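Local coordinates for protein glycosyl hyrolase, family 3 (Deinococcus radiodurans, PDB 3TEV) that probably acts as a glycoside hydrolase, cleaving O-glycosyl bonds, as a member of family 3 with a TIM-barrel domain, at residues L22-P27 with H42-V47; T261-M266 with M291-R296. One frame throughout, in Å; residues are numbered along the deposited sequence. Where two conformers were deposited one is given.

Contact 1: L22-P27 with H42-V47; sequences LMIDLP and HGIGAV
Ile24 and Ala46 are joined by the backbone bond that fixes the parallel pairing here: Ile24 N donates to Ala46 O over 3.1 Å. The same oxygen also receives a CA-H...O contact from Met23 CA at 3.2 Å. One residue further along, Val47 CA returns such a contact to Ile24 O at 3.1 Å, and Ile24 bonds on to the backbone of Cys48.

Side chains then pack on both faces of the paired backbones. On one face Met23 CB lies 3.8 Å from Ala46 CB, and the selenomethionine bends at its end, bringing its methyl CE to 3.9 Å from Val47 O. On the other face Ile24 carries CG1 between its backbone N and carbonyl carbon (chi1 65°), a placement from which this atom meets Val47 CG2 at 3.9 Å and Ile44 CG2 at the same separation. The two isoleucine side chains cross at about a right angle. Leu26 also reaches Val47, but that valine was deposited in two conformers and the closeness of their methyl groups is doubtful.

Gly43, with positive phi, completes a Schellman motif at the end of helix 33-42, after which the chain turns into strand 46-49. Contact 1 is thus the strand pairing of the first beta-alpha-beta crossover of the TIM barrel: Ile24, Leu26 and Ile44 touch helix 33-42, while Met23 and Ala46 touch strand 76-79 and Met23 also touches Phe130. Strand 290-291 binds the far edge of strand 22-24 through Met23.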
loop_
_atom_site.group_PDB
_atom_site.type_symbol
_atom_site.label_atom_id
_atom_site.label_comp_id
_atom_site.label_asym_id
_atom_site.label_seq_id
_atom_site.Cartn_x
_atom_site.Cartn_y
_atom_site.Cartn_z
ATOM N N LEU A 22 1.266 -4.519 11.092
ATOM C CA LEU A 22 2.483 -4.193 10.349
ATOM C C LEU A 22 2.680 -5.068 9.127
ATOM O O LEU A 22 2.313 -6.252 9.121
ATOM C CB LEU A 22 3.732 -4.321 11.223
ATOM C CG LEU A 22 3.860 -3.632 12.575
ATOM C CD1 LEU A 22 5.306 -3.839 13.081
ATOM C CD2 LEU A 22 3.532 -2.141 12.484
HETATM N N MSE A 23 3.302 -4.490 8.114
HETATM C CA MSE A 23 3.737 -5.224 6.944
HETATM C C MSE A 23 5.252 -5.040 6.911
HETATM O O MSE A 23 5.763 -3.901 6.878
HETATM C CB MSE A 23 3.098 -4.660 5.667
HETATM C CG MSE A 23 3.584 -5.323 4.372
HETATM SE SE MSE A 23 2.603 -4.693 2.793
HETATM C CE MSE A 23 1.293 -6.108 2.590
ATOM N N ILE A 24 5.970 -6.152 6.922
ATOM C CA ILE A 24 7.420 -6.104 6.997
ATOM C C ILE A 24 8.060 -6.726 5.768
ATOM O O ILE A 24 7.396 -7.438 5.011
ATOM C CB ILE A 24 7.933 -6.848 8.233
ATOM C CG1 ILE A 24 7.612 -8.334 8.112
ATOM C CG2 ILE A 24 7.356 -6.246 9.512
ATOM C CD1 ILE A 24 8.368 -9.204 9.152
ATOM N N ASP A 25 9.351 -6.472 5.590
ATOM C CA ASP A 25 10.114 -7.135 4.541
ATOM C C ASP A 25 10.961 -8.258 5.118
ATOM O O ASP A 25 11.192 -8.319 6.333
ATOM C CB ASP A 25 10.957 -6.131 3.714
ATOM C CG ASP A 25 11.954 -5.315 4.558
ATOM O OD1 ASP A 25 11.715 -5.037 5.758
ATOM O OD2 ASP A 25 12.999 -4.925 3.996
ATOM N N LEU A 26 11.411 -9.138 4.227
ATOM C CA LEU A 26 12.186 -10.323 4.575
ATOM C C LEU A 26 13.571 -10.235 3.939
ATOM O O LEU A 26 13.742 -9.580 2.917
ATOM C CB LEU A 26 11.461 -11.566 4.065
ATOM C CG LEU A 26 10.002 -11.669 4.508
ATOM C CD1 LEU A 26 9.263 -12.728 3.706
ATOM C CD2 LEU A 26 9.903 -11.910 6.024
ATOM N N PRO A 27 14.571 -10.895 4.552
ATOM C CA PRO A 27 15.959 -10.732 4.086
ATOM C C PRO A 27 16.296 -11.350 2.717
ATOM O O PRO A 27 17.071 -10.761 1.961
ATOM C CB PRO A 27 16.795 -11.385 5.196
ATOM C CG PRO A 27 15.844 -12.219 5.999
ATOM C CD PRO A 27 14.475 -11.639 5.827
ATOM N N HIS A 42 5.602 -12.746 16.843
ATOM C CA HIS A 42 4.892 -11.474 16.892
ATOM C C HIS A 42 3.542 -11.512 16.189
ATOM O O HIS A 42 2.834 -10.509 16.178
ATOM C CB HIS A 42 5.779 -10.342 16.310
ATOM C CG HIS A 42 7.066 -10.169 17.048
ATOM N ND1 HIS A 42 7.118 -9.703 18.347
ATOM C CD2 HIS A 42 8.342 -10.462 16.704
ATOM C CE1 HIS A 42 8.374 -9.688 18.761
ATOM N NE2 HIS A 42 9.137 -10.143 17.785
ATOM N N GLY A 43 3.197 -12.655 15.601
ATOM C CA GLY A 43 1.946 -12.806 14.846
ATOM C C GLY A 43 1.873 -11.860 13.654
ATOM O O GLY A 43 0.810 -11.314 13.346
ATOM N N ILE A 44 2.996 -11.638 12.981
ATOM C CA ILE A 44 3.020 -10.679 11.896
ATOM C C ILE A 44 2.038 -11.184 10.810
ATOM O O ILE A 44 2.046 -12.340 10.467
ATOM C CB ILE A 44 4.449 -10.558 11.310
ATOM C CG1 ILE A 44 5.463 -10.120 12.383
ATOM C CG2 ILE A 44 4.463 -9.702 10.032
ATOM C CD1 ILE A 44 5.483 -8.681 12.666
ATOM N N GLY A 45 1.186 -10.317 10.296
ATOM C CA GLY A 45 0.170 -10.785 9.364
ATOM C C GLY A 45 0.400 -10.343 7.925
ATOM O O GLY A 45 -0.347 -10.745 7.035
ATOM N N ALA A 46 1.428 -9.535 7.679
ATOM C CA ALA A 46 1.632 -9.027 6.330
ATOM C C ALA A 46 3.108 -8.889 6.003
ATOM O O ALA A 46 3.892 -8.460 6.846
ATOM C CB ALA A 46 0.887 -7.714 6.137
ATOM N N VAL A 47 3.476 -9.264 4.780
ATOM C CA VAL A 47 4.845 -9.124 4.288
ATOM C C VAL A 47 4.833 -8.603 2.861
ATOM O O VAL A 47 3.928 -8.934 2.088
ATOM C CB VAL A 47 5.595 -10.468 4.271
ATOM C CG1 VAL A 47 6.801 -10.363 3.362
ATOM C CG2 VAL A 47 6.011 -10.873 5.672
#

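Contact 2: T261-M266 with M291-R296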
loop_
_atom_site.group_PDB
_atom_site.type_symbol
_atom_site.label_atom_id
_atom_site.label_comp_id
_atom_site.label_asym_id
_atom_site.label_seq_id
_atom_site.Cartn_x
_atom_site.Cartn_y
_atom_site.Cartn_z
ATOM N N THR A 261 0.214 2.579 4.718
ATOM C CA THR A 261 1.166 3.683 4.568
ATOM C C THR A 261 2.232 3.292 3.569
ATOM O O THR A 261 2.598 2.110 3.499
ATOM C CB THR A 261 1.976 3.885 5.820
ATOM O OG1 THR A 261 2.885 2.756 5.951
ATOM C CG2 THR A 261 1.076 4.013 7.032
ATOM N N ASP A 262 2.772 4.255 2.823
ATOM C CA ASP A 262 3.992 3.989 2.063
ATOM C C ASP A 262 5.106 3.572 3.047
ATOM O O ASP A 262 4.987 3.759 4.272
ATOM C CB ASP A 262 4.395 5.238 1.257
ATOM C CG ASP A 262 5.315 4.923 0.052
ATOM O OD1 ASP A 262 5.917 3.832 -0.004
ATOM O OD2 ASP A 262 5.437 5.790 -0.850
ATOM N N SER A 263 6.188 3.009 2.515
ATOM C CA SER A 263 7.324 2.559 3.332
ATOM C C SER A 263 7.800 3.617 4.362
ATOM O O SER A 263 8.131 4.750 3.984
ATOM C CB SER A 263 8.478 2.183 2.401
ATOM O OG SER A 263 9.695 2.044 3.128
HETATM N N MSE A 264 7.851 3.263 5.648
HETATM C CA MSE A 264 8.277 4.266 6.650
HETATM C C MSE A 264 9.801 4.501 6.692
HETATM O O MSE A 264 10.274 5.360 7.440
HETATM C CB MSE A 264 7.746 3.938 8.049
HETATM C CG MSE A 264 6.240 3.700 8.132
HETATM SE SE MSE A 264 5.127 5.202 7.531
HETATM C CE MSE A 264 5.528 6.555 8.883
ATOM N N GLY A 265 10.542 3.734 5.885
ATOM C CA GLY A 265 12.004 3.833 5.773
ATOM C C GLY A 265 12.531 4.808 4.720
ATOM O O GLY A 265 13.727 4.877 4.460
HETATM N N MSE A 266 11.636 5.568 4.114
HETATM C CA MSE A 266 12.041 6.553 3.129
HETATM C C MSE A 266 12.613 7.796 3.797
HETATM O O MSE A 266 12.120 8.243 4.842
HETATM C CB MSE A 266 10.890 6.866 2.181
HETATM C CG MSE A 266 10.678 5.736 1.178
HETATM SE SE MSE A 266 8.963 5.838 0.287
HETATM C CE MSE A 266 9.282 7.441 -0.813
HETATM N N MSE A 291 3.603 -0.102 6.783
HETATM C CA MSE A 291 4.763 -0.764 6.185
HETATM C C MSE A 291 5.984 -0.464 7.023
HETATM O O MSE A 291 6.488 0.634 6.975
HETATM C CB MSE A 291 5.017 -0.286 4.768
HETATM C CG MSE A 291 3.920 -0.694 3.833
HETATM SE SE MSE A 291 4.367 -0.405 1.970
HETATM C CE MSE A 291 5.584 -1.933 1.931
ATOM N N ALA A 292 6.483 -1.438 7.756
ATOM C CA ALA A 292 7.610 -1.231 8.636
ATOM C C ALA A 292 8.818 -1.954 8.028
ATOM O O ALA A 292 9.179 -3.058 8.449
ATOM C CB ALA A 292 7.262 -1.774 10.037
ATOM N N LEU A 293 9.418 -1.353 7.006
ATOM C CA LEU A 293 10.479 -2.015 6.255
ATOM C C LEU A 293 11.837 -1.693 6.847
ATOM O O LEU A 293 12.040 -0.613 7.411
ATOM C CB LEU A 293 10.455 -1.590 4.791
ATOM C CG LEU A 293 9.134 -1.700 4.006
ATOM C CD1 LEU A 293 9.413 -1.433 2.527
ATOM C CD2 LEU A 293 8.407 -3.039 4.194
ATOM N N GLY A 294 12.772 -2.625 6.718
ATOM C CA GLY A 294 14.143 -2.388 7.178
ATOM C C GLY A 294 14.643 -3.556 7.990
ATOM O O GLY A 294 13.978 -4.597 8.065
ATOM N N ARG A 295 15.804 -3.385 8.613
ATOM C CA ARG A 295 16.421 -4.445 9.390
ATOM C C ARG A 295 15.574 -4.777 10.618
ATOM O O ARG A 295 14.707 -3.988 11.021
ATOM C CB ARG A 295 17.826 -4.029 9.809
ATOM C CG ARG A 295 17.823 -2.950 10.857
ATOM C CD ARG A 295 19.180 -2.300 10.980
ATOM N NE ARG A 295 19.080 -1.037 11.694
ATOM C CZ ARG A 295 19.679 -0.814 12.851
ATOM N NH1 ARG A 295 20.425 -1.777 13.392
ATOM N NH2 ARG A 295 19.550 0.366 13.451
ATOM N N ARG A 296 15.838 -5.941 11.209
ATOM C CA ARG A 296 15.039 -6.442 12.338
ATOM C C ARG A 296 14.925 -5.434 13.489
ATOM O O ARG A 296 13.827 -5.240 14.021
ATOM C CB ARG A 296 15.533 -7.820 12.828
ATOM C CG ARG A 296 14.525 -8.594 13.756
ATOM C CD ARG A 296 14.546 -10.142 13.493
ATOM N NE ARG A 296 14.160 -10.465 12.108
ATOM C CZ ARG A 296 14.402 -11.616 11.468
ATOM N NH1 ARG A 296 15.032 -12.623 12.077
ATOM N NH2 ARG A 296 14.002 -11.759 10.197
#
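The Met291 carbonyl is met at its oxygen by Met264: Met264 N donates to Met291 O at 3.2 Å, tilted 18° from the carbonyl plane, while Met264 CG comes to 3.3 Å from the same oxygen. The Thr261 carbonyl is met by the Met291 side chain, with CG 3.1 Å from Thr261 O and the selenium close behind. Ser263 N meets OD1 of Asp262 at 2.7 Å on the anti side, 25° out of the carboxylate plane, a bent bond within the loop.

The Thr261 hydroxyl stands between the backbone N and the carbonyl carbon (chi1 70°), where OG1 accepts the N-H of Met291 at 3.1 Å and donates to Asp262 O at 2.9 Å, from above that carbonyl plane. It thus links the end of strand 258-261 to strand 290-291 and to the loop that follows its own strand. A valine here would probably leave the Met291 N-H and Asp262 O without this shared partner, with Met264 N to Met291 O as the remaining hydrogen bond between the two segments. Further out, Ser263 OG lies 3.5 Å from Leu293 CD1 and weakly accepts Gly265 N within the type I turn from Ser263 to Met266.

Contact 2 sits at the C-terminal ends of strands 258-261 and 290-291, the two outermost strands in the sheet order, whose meeting through Thr261 and Leu289 closes the barrel. Asp262 and Met291 touch Met223 of strand 221-224, Thr261 and Met264 lean on helix 275-285, helix 267-272 follows segment 261-266, and helix 296-309 starts at Arg296.

The two contacts lie with their centres about 11 Å apart, on the same side of the chain's centre, and illustrate how a TIM barrel begins and closes. Contact 1 comes first along the chain and pairs the opening strands 22-24 and 46-49; contact 2 follows in series and joins the ends of the last two, 258-261 and 290-291. Strand 22-24 abuts 290-291, so the contacts meet directly: Met23 O probably accepts Ala292 N at 2.7 Å, and Asp25 OD1 probably accepts Gly294 N. First and last strands are thereby stitched together, at the C-terminal rim where TIM-barrel enzymes generally place their active sites.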